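Local coordinates for protein (hdlp (histone deacetylase-like protein)) (Aquifex aeolicus, PDB 1C3P) that probably acts as a zinc-dependent deacetylase of the histone deacetylase family and binds the inhibitors TSA and SAHA, at residues A[7-12]-A[105-109]; A[98-104]-A[142-146]; A[251-257]-A[289-295]. One frame throughout, in Å; residues are numbered along the deposited sequence.

Interaction 1 of 3, residues A[7-12]-A[105-109]; sequences IGTLDY and LATGS
Y12 and L105 are brought together by two different first torsions. The Y12 ring leans back beside its own backbone N (chi1 -71°), which carries its hydroxyl end toward helix 98-118, while L105 sends CG away from its backbone N (chi1 -160°) so that a methyl branch reaches the ring. That branch, CD2, lies over one face of the Y12 ring, 4.1 Å from the ring centroid and displaced toward the rim: a CH-pi contact. The same methyl touches the T9 side chain, L105 CD2 to T9 CG2 at 3.7 Å, and so lies between the threonine and tyrosine side chains, touching both.

Farther along the helix, the Y12 hydroxyl reaches a cluster of oxygens from L105, S109 and S49. Y12 OH lies 3.1 Å from L105 O and 2.9 Å from S109 OG, and it is hydrogen-bonded to S49 OG, which also bonds S109 OG. L105 O is gripped from opposite faces of its carbonyl plane by S109 N and S109 OG, the latter at 2.8 Å, a bond within the helix that, with S49, helps fix the serine's rotation. Next to this polar group, at the strand end, I7 completes the contact with methyls: CG2 packs on S109 CB at 3.7 Å, and CD1 presses tightly on S109 O at 3.0 Å.

The turn that delivers Y12 is itself braced. T9 OG1 accepts a nearly straight bond from D11 N, an ST turn, and also donates to D11 OD2 at 2.8 Å, approaching from above the carboxylate plane; K48 adds a salt bridge to that oxygen. What results is a familiar feature of parallel alpha/beta folds such as the arginase-deacetylase fold: a helix packed against the C-terminal end of a sheet strand, here 4-8, and the loop that leaves it.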
loop_
_atom_site.group_PDB
_atom_site.type_symbol
_atom_site.label_atom_id
_atom_site.label_comp_id
_atom_site.label_asym_id
_atom_site.label_seq_id
_atom_site.Cartn_x
_atom_site.Cartn_y
_atom_site.Cartn_z
ATOM N N ILE A 7 -4.387 13.304 1.309
ATOM C CA ILE A 7 -3.503 13.683 2.416
ATOM C C ILE A 7 -2.066 13.586 1.926
ATOM O O ILE A 7 -1.638 12.530 1.463
ATOM C CB ILE A 7 -3.665 12.746 3.624
ATOM C CG1 ILE A 7 -5.147 12.561 3.929
ATOM C CG2 ILE A 7 -3.002 13.369 4.868
ATOM C CD1 ILE A 7 -5.402 11.782 5.145
ATOM N N GLY A 8 -1.330 14.687 1.996
ATOM C CA GLY A 8 0.054 14.651 1.557
ATOM C C GLY A 8 0.833 15.924 1.817
ATOM O O GLY A 8 0.314 16.900 2.372
ATOM N N THR A 9 2.103 15.894 1.426
ATOM C CA THR A 9 3.001 17.031 1.564
ATOM C C THR A 9 4.227 16.775 0.701
ATOM O O THR A 9 4.602 15.625 0.476
ATOM C CB THR A 9 3.498 17.223 3.006
ATOM O OG1 THR A 9 4.547 18.203 3.008
ATOM C CG2 THR A 9 4.050 15.922 3.564
ATOM N N LEU A 10 4.848 17.840 0.206
ATOM C CA LEU A 10 6.049 17.665 -0.608
ATOM C C LEU A 10 7.255 17.304 0.255
ATOM O O LEU A 10 8.300 16.904 -0.266
ATOM C CB LEU A 10 6.358 18.932 -1.422
ATOM C CG LEU A 10 5.449 19.282 -2.602
ATOM C CD1 LEU A 10 5.431 18.119 -3.579
ATOM C CD2 LEU A 10 4.050 19.575 -2.127
ATOM N N ASP A 11 7.098 17.425 1.574
ATOM C CA ASP A 11 8.175 17.119 2.514
ATOM C C ASP A 11 8.676 15.681 2.457
ATOM O O ASP A 11 9.824 15.412 2.830
ATOM C CB ASP A 11 7.747 17.458 3.946
ATOM C CG ASP A 11 7.424 18.931 4.118
ATOM O OD1 ASP A 11 8.197 19.760 3.599
ATOM O OD2 ASP A 11 6.413 19.258 4.775
ATOM N N TYR A 12 7.829 14.750 2.011
ATOM C CA TYR A 12 8.268 13.364 1.914
ATOM C C TYR A 12 9.522 13.303 1.034
ATOM O O TYR A 12 10.370 12.417 1.200
ATOM C CB TYR A 12 7.169 12.476 1.310
ATOM C CG TYR A 12 5.983 12.233 2.224
ATOM C CD1 TYR A 12 4.707 12.691 1.885
ATOM C CD2 TYR A 12 6.134 11.517 3.411
ATOM C CE1 TYR A 12 3.606 12.439 2.707
ATOM C CE2 TYR A 12 5.044 11.254 4.241
ATOM C CZ TYR A 12 3.785 11.714 3.884
ATOM O OH TYR A 12 2.698 11.422 4.688
ATOM N N LEU A 105 5.281 10.630 9.508
ATOM C CA LEU A 105 4.458 11.511 8.708
ATOM C C LEU A 105 3.444 10.694 7.892
ATOM O O LEU A 105 2.281 11.068 7.756
ATOM C CB LEU A 105 5.372 12.338 7.800
ATOM C CG LEU A 105 4.821 13.624 7.207
ATOM C CD1 LEU A 105 4.414 14.584 8.352
ATOM C CD2 LEU A 105 5.909 14.259 6.307
ATOM N N ALA A 106 3.887 9.565 7.365
ATOM C CA ALA A 106 3.010 8.696 6.578
ATOM C C ALA A 106 1.928 8.102 7.475
ATOM O O ALA A 106 0.783 7.930 7.058
ATOM C CB ALA A 106 3.845 7.563 5.921
ATOM N N THR A 107 2.298 7.805 8.715
ATOM C CA THR A 107 1.365 7.203 9.678
ATOM C C THR A 107 0.360 8.224 10.196
ATOM O O THR A 107 -0.827 7.918 10.345
ATOM C CB THR A 107 2.156 6.553 10.823
ATOM O OG1 THR A 107 3.006 5.543 10.251
ATOM C CG2 THR A 107 1.224 5.933 11.884
ATOM N N GLY A 108 0.821 9.434 10.479
ATOM C CA GLY A 108 -0.108 10.446 10.921
ATOM C C GLY A 108 -1.108 10.676 9.791
ATOM O O GLY A 108 -2.283 10.949 10.045
ATOM N N SER A 109 -0.649 10.560 8.542
ATOM C CA SER A 109 -1.519 10.764 7.377
ATOM C C SER A 109 -2.618 9.695 7.287
ATOM O O SER A 109 -3.711 9.928 6.736
ATOM C CB SER A 109 -0.678 10.791 6.094
ATOM O OG SER A 109 0.218 11.893 6.103
#

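Interaction 2 of 3, residues A[98-104]-A[142-146]; sequences AMFTGSS and CYINN. Unlike the reference sequence in segment 142-146: N146 (reference Asp).
Y143 and I144, in the loop leading to helix 146-156, pack side by side on the first turns of helix 98-118, a loop-on-helix contact within the alpha/beta fold of the deacetylase family. Y143 meets the helix with the flat of its ring. M99 CA stands 3.7 Å from the ring centroid and only 13° off the normal, a CH-pi contact, and M99 CB sits above the ring centre on the same face. The ring is placed there by a first torsion that keeps CG beside the backbone N (chi1 -51°). At the inner end of the ring, Y143 CB comes to 3.4 Å from M99 O; at the other, the hydroxyl is hydrogen-bonded to P94 O, so the ring is held both by its face and by its tip. An alanine in place of Y143 would probably open a gap over M99 and leave P94 O without its hydroxyl partner.

I144 works differently. Its extended branch runs out to CD1, which rests 3.6 Å from S103 CB and meets the F100 side chain at a looser distance, while T107 and L57 also touch this isoleucine. The helix begins with a wider, pi-type turn at 98-102, in which S103 N bonds to A98 O. S103 OG donates to the same oxygen at 2.7 Å and stays turned toward Y143, 3.7 Å from CD1. At the next residue, S104 OG is bonded to F100 O at 2.8 Å and faces the I144 methyl, with 3.8 Å between S104 OG and I144 CD1.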
loop_
_atom_site.group_PDB
_atom_site.type_symbol
_atom_site.label_atom_id
_atom_site.label_comp_id
_atom_site.label_asym_id
_atom_site.label_seq_id
_atom_site.Cartn_x
_atom_site.Cartn_y
_atom_site.Cartn_z
ATOM N N ALA A 98 13.926 8.586 6.860
ATOM C CA ALA A 98 12.629 8.042 6.510
ATOM C C ALA A 98 12.249 7.095 7.640
ATOM O O ALA A 98 11.077 6.832 7.863
ATOM C CB ALA A 98 12.703 7.255 5.205
ATOM N N MET A 99 13.243 6.614 8.382
ATOM C CA MET A 99 12.956 5.607 9.416
ATOM C C MET A 99 12.016 6.047 10.516
ATOM O O MET A 99 11.271 5.232 11.056
ATOM C CB MET A 99 14.256 5.061 10.018
ATOM C CG MET A 99 14.834 5.893 11.135
ATOM S SD MET A 99 16.557 5.368 11.391
ATOM C CE MET A 99 16.319 3.624 11.871
ATOM N N PHE A 100 12.051 7.320 10.885
ATOM C CA PHE A 100 11.100 7.768 11.905
ATOM C C PHE A 100 10.322 9.009 11.474
ATOM O O PHE A 100 9.098 9.034 11.555
ATOM C CB PHE A 100 11.781 8.071 13.239
ATOM C CG PHE A 100 10.812 8.466 14.304
ATOM C CD1 PHE A 100 10.005 7.507 14.915
ATOM C CD2 PHE A 100 10.619 9.814 14.624
ATOM C CE1 PHE A 100 9.015 7.885 15.826
ATOM C CE2 PHE A 100 9.631 10.198 15.532
ATOM C CZ PHE A 100 8.826 9.232 16.133
ATOM N N THR A 101 11.014 10.041 11.007
ATOM C CA THR A 101 10.304 11.255 10.604
ATOM C C THR A 101 9.374 11.005 9.418
ATOM O O THR A 101 8.190 11.298 9.493
ATOM C CB THR A 101 11.302 12.371 10.277
ATOM O OG1 THR A 101 12.072 12.658 11.454
ATOM C CG2 THR A 101 10.588 13.635 9.857
ATOM N N GLY A 102 9.916 10.453 8.336
ATOM C CA GLY A 102 9.101 10.159 7.164
ATOM C C GLY A 102 8.036 9.130 7.513
ATOM O O GLY A 102 6.881 9.267 7.128
ATOM N N SER A 103 8.424 8.087 8.240
ATOM C CA SER A 103 7.454 7.059 8.635
ATOM C C SER A 103 6.364 7.641 9.522
ATOM O O SER A 103 5.179 7.326 9.348
ATOM C CB SER A 103 8.154 5.900 9.353
ATOM O OG SER A 103 9.002 5.206 8.446
ATOM N N SER A 104 6.743 8.495 10.469
ATOM C CA SER A 104 5.726 9.109 11.332
ATOM C C SER A 104 4.766 10.003 10.547
ATOM O O SER A 104 3.586 10.132 10.874
ATOM C CB SER A 104 6.393 9.943 12.431
ATOM O OG SER A 104 6.994 9.083 13.373
ATOM N N CYS A 142 9.749 -1.353 5.827
ATOM C CA CYS A 142 8.822 -0.648 6.706
ATOM C C CYS A 142 9.287 -0.600 8.163
ATOM O O CYS A 142 9.760 -1.612 8.705
ATOM C CB CYS A 142 7.444 -1.319 6.647
ATOM S SG CYS A 142 6.724 -1.382 4.993
ATOM N N TYR A 143 9.142 0.574 8.787
ATOM C CA TYR A 143 9.521 0.764 10.183
ATOM C C TYR A 143 8.300 0.949 11.078
ATOM O O TYR A 143 8.321 0.560 12.244
ATOM C CB TYR A 143 10.433 1.980 10.371
ATOM C CG TYR A 143 11.629 2.004 9.445
ATOM C CD1 TYR A 143 11.520 2.512 8.151
ATOM C CD2 TYR A 143 12.871 1.523 9.868
ATOM C CE1 TYR A 143 12.633 2.549 7.290
ATOM C CE2 TYR A 143 13.982 1.551 9.021
ATOM C CZ TYR A 143 13.852 2.070 7.735
ATOM O OH TYR A 143 14.951 2.149 6.904
ATOM N N ILE A 144 7.240 1.547 10.536
ATOM C CA ILE A 144 6.017 1.757 11.300
ATOM C C ILE A 144 4.871 1.197 10.464
ATOM O O ILE A 144 4.775 1.485 9.268
ATOM C CB ILE A 144 5.796 3.248 11.560
ATOM C CG1 ILE A 144 7.006 3.812 12.325
ATOM C CG2 ILE A 144 4.467 3.472 12.275
ATOM C CD1 ILE A 144 6.911 5.298 12.690
ATOM N N ASN A 145 4.011 0.392 11.083
ATOM C CA ASN A 145 2.892 -0.214 10.357
ATOM C C ASN A 145 1.658 0.704 10.477
ATOM O O ASN A 145 0.879 0.571 11.423
ATOM C CB ASN A 145 2.597 -1.594 10.963
ATOM C CG ASN A 145 1.722 -2.445 10.066
ATOM O OD1 ASN A 145 0.654 -2.019 9.641
ATOM N ND2 ASN A 145 2.183 -3.650 9.761
ATOM N N ASN A 146 1.460 1.632 9.539
ATOM C CA ASN A 146 0.318 2.545 9.687
ATOM C C ASN A 146 -1.014 1.804 9.573
ATOM O O ASN A 146 -1.985 2.169 10.230
ATOM C CB ASN A 146 0.440 3.742 8.730
ATOM C CG ASN A 146 0.389 3.344 7.284
ATOM O OD1 ASN A 146 -0.648 3.476 6.648
ATOM N ND2 ASN A 146 1.506 2.828 6.757
#

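Interaction 3 of 3, residues A[251-257]-A[289-295]; sequences YLLQLGT and GVYLGGG
Y251 folds its ring over G289 where strands 250-254 and 290-292 start side by side, the two strands of a beta-alpha-beta unit connected through helix 272-286. The CG of Y251 takes the crowded position between the backbone N and the carbonyl carbon (chi1 83°), which lays the ring face on G289 CA, a CH-pi contact 3.7 Å from the centroid. The absence of a side chain on G289 allows this close approach of the ring. Y291 reaches back so that its hydroxyl accepts from G289 N at 3.0 Å. Both phenols have outer partners: Y251 OH bonds G287 O, and Y291 OH bonds E288.

Beyond this pair the parallel ladder runs V290 N to Y251 O, L253 N to V290 O and L292 N to L253 O, the last at 2.9 Å. On one face L252 and V290 lie alongside each other, pointing the same way, L252 CG to V290 CB at 3.9 Å; helix 98-118 backs V290 and L292. On the other face L253, with CG anti to its backbone N (chi1 168°), brings CD2 to 3.9 Å from Y291 CD2, and helix 272-286 packs over both. Past the ladder the strands give way to glycines, where G256 and G294 come CA to CA within 3.6 Å. L255 N carries the pattern one step further, to L292 O at 2.9 Å, the donor tilted 31° from the carbonyl plane.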
loop_
_atom_site.group_PDB
_atom_site.type_symbol
_atom_site.label_atom_id
_atom_site.label_comp_id
_atom_site.label_asym_id
_atom_site.label_seq_id
_atom_site.Cartn_x
_atom_site.Cartn_y
_atom_site.Cartn_z
ATOM N N TYR A 251 -13.953 -0.564 6.517
ATOM C CA TYR A 251 -12.820 -1.255 5.907
ATOM C C TYR A 251 -11.762 -0.276 5.391
ATOM O O TYR A 251 -12.057 0.888 5.104
ATOM C CB TYR A 251 -13.303 -2.157 4.748
ATOM C CG TYR A 251 -13.512 -1.453 3.413
ATOM C CD1 TYR A 251 -12.450 -1.285 2.520
ATOM C CD2 TYR A 251 -14.764 -0.948 3.047
ATOM C CE1 TYR A 251 -12.624 -0.638 1.316
ATOM C CE2 TYR A 251 -14.954 -0.286 1.817
ATOM C CZ TYR A 251 -13.880 -0.136 0.968
ATOM O OH TYR A 251 -14.008 0.536 -0.230
ATOM N N LEU A 252 -10.518 -0.756 5.312
ATOM C CA LEU A 252 -9.405 0.019 4.769
ATOM C C LEU A 252 -8.866 -0.813 3.616
ATOM O O LEU A 252 -8.868 -2.048 3.670
ATOM C CB LEU A 252 -8.281 0.239 5.800
ATOM C CG LEU A 252 -8.686 0.968 7.078
ATOM C CD1 LEU A 252 -9.241 -0.040 8.063
ATOM C CD2 LEU A 252 -7.467 1.645 7.684
ATOM N N LEU A 253 -8.417 -0.125 2.579
ATOM C CA LEU A 253 -7.908 -0.751 1.358
ATOM C C LEU A 253 -6.546 -0.166 1.032
ATOM O O LEU A 253 -6.399 1.054 0.989
ATOM C CB LEU A 253 -8.887 -0.446 0.209
ATOM C CG LEU A 253 -8.505 -0.718 -1.241
ATOM C CD1 LEU A 253 -8.346 -2.222 -1.430
ATOM C CD2 LEU A 253 -9.612 -0.181 -2.178
ATOM N N GLN A 254 -5.554 -1.022 0.797
ATOM C CA GLN A 254 -4.216 -0.534 0.476
ATOM C C GLN A 254 -4.018 -0.803 -1.007
ATOM O O GLN A 254 -4.332 -1.886 -1.540
ATOM C CB GLN A 254 -3.148 -1.201 1.381
ATOM C CG GLN A 254 -2.425 -2.401 0.829
ATOM C CD GLN A 254 -1.043 -2.064 0.274
ATOM O OE1 GLN A 254 -0.086 -1.782 1.025
ATOM N NE2 GLN A 254 -0.929 -2.091 -1.045
ATOM N N LEU A 255 -3.494 0.214 -1.678
ATOM C CA LEU A 255 -3.348 0.202 -3.118
ATOM C C LEU A 255 -1.955 0.378 -3.675
ATOM O O LEU A 255 -1.731 1.291 -4.478
ATOM C CB LEU A 255 -4.260 1.313 -3.660
ATOM C CG LEU A 255 -5.703 1.131 -3.194
ATOM C CD1 LEU A 255 -6.474 2.431 -3.279
ATOM C CD2 LEU A 255 -6.344 0.035 -4.035
ATOM N N GLY A 256 -1.017 -0.479 -3.276
ATOM C CA GLY A 256 0.328 -0.363 -3.821
ATOM C C GLY A 256 0.282 -0.569 -5.329
ATOM O O GLY A 256 -0.557 -1.324 -5.828
ATOM N N THR A 257 1.181 0.091 -6.058
ATOM C CA THR A 257 1.200 -0.034 -7.512
ATOM C C THR A 257 2.191 -1.075 -8.009
ATOM O O THR A 257 2.361 -1.245 -9.213
ATOM C CB THR A 257 1.519 1.326 -8.200
ATOM O OG1 THR A 257 2.815 1.784 -7.804
ATOM C CG2 THR A 257 0.475 2.372 -7.804
ATOM N N GLY A 289 -14.655 3.151 1.787
ATOM C CA GLY A 289 -13.765 2.799 2.877
ATOM C C GLY A 289 -12.618 3.789 2.958
ATOM O O GLY A 289 -12.665 4.829 2.312
ATOM N N VAL A 290 -11.596 3.461 3.746
ATOM C CA VAL A 290 -10.429 4.317 3.917
ATOM C C VAL A 290 -9.372 3.800 2.938
ATOM O O VAL A 290 -9.045 2.606 2.950
ATOM C CB VAL A 290 -9.923 4.238 5.390
ATOM C CG1 VAL A 290 -8.647 5.076 5.592
ATOM C CG2 VAL A 290 -11.029 4.747 6.326
ATOM N N TYR A 291 -8.849 4.690 2.093
ATOM C CA TYR A 291 -7.869 4.306 1.078
ATOM C C TYR A 291 -6.422 4.723 1.372
ATOM O O TYR A 291 -6.129 5.890 1.664
ATOM C CB TYR A 291 -8.315 4.863 -0.272
ATOM C CG TYR A 291 -9.780 4.590 -0.533
ATOM C CD1 TYR A 291 -10.699 5.636 -0.689
ATOM C CD2 TYR A 291 -10.262 3.287 -0.556
ATOM C CE1 TYR A 291 -12.069 5.378 -0.857
ATOM C CE2 TYR A 291 -11.618 3.019 -0.721
ATOM C CZ TYR A 291 -12.514 4.060 -0.868
ATOM O OH TYR A 291 -13.852 3.767 -1.028
ATOM N N LEU A 292 -5.522 3.752 1.264
ATOM C CA LEU A 292 -4.103 3.973 1.544
ATOM C C LEU A 292 -3.250 3.599 0.353
ATOM O O LEU A 292 -3.673 2.820 -0.498
ATOM C CB LEU A 292 -3.665 3.099 2.733
ATOM C CG LEU A 292 -4.485 3.145 4.025
ATOM C CD1 LEU A 292 -3.867 2.154 5.051
ATOM C CD2 LEU A 292 -4.502 4.549 4.573
ATOM N N GLY A 293 -2.032 4.146 0.304
ATOM C CA GLY A 293 -1.123 3.818 -0.778
ATOM C C GLY A 293 -0.469 2.482 -0.451
ATOM O O GLY A 293 -1.045 1.646 0.256
ATOM N N GLY A 294 0.738 2.274 -0.952
ATOM C CA GLY A 294 1.423 1.028 -0.677
ATOM C C GLY A 294 2.692 0.975 -1.486
ATOM O O GLY A 294 3.115 1.992 -2.027
ATOM N N GLY A 295 3.289 -0.213 -1.568
ATOM C CA GLY A 295 4.514 -0.396 -2.320
ATOM C C GLY A 295 4.275 -0.065 -3.783
ATOM O O GLY A 295 3.181 -0.266 -4.305
#

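How the interactions relate
Interactions 1 and 2 occupy successive turns of helix 98-118, their centres about 10 Å apart, and they meet where T107 OG1 lies 3.2 Å from I144 CG2. Interaction 3, at the heart of the sheet, has its centre about 15 Å from that of interaction 1 and 16 Å from that of interaction 2; N146 OD1 touches L292 CD1 at 3.8 Å, while interaction 1 makes no touch with it. Interaction 3 alone approaches the zinc site, whose metal is absent from this model: the side chain of Q254 comes within about 3 Å of the ligand D168, nearest atoms, and G295 within about 4 Å of D258.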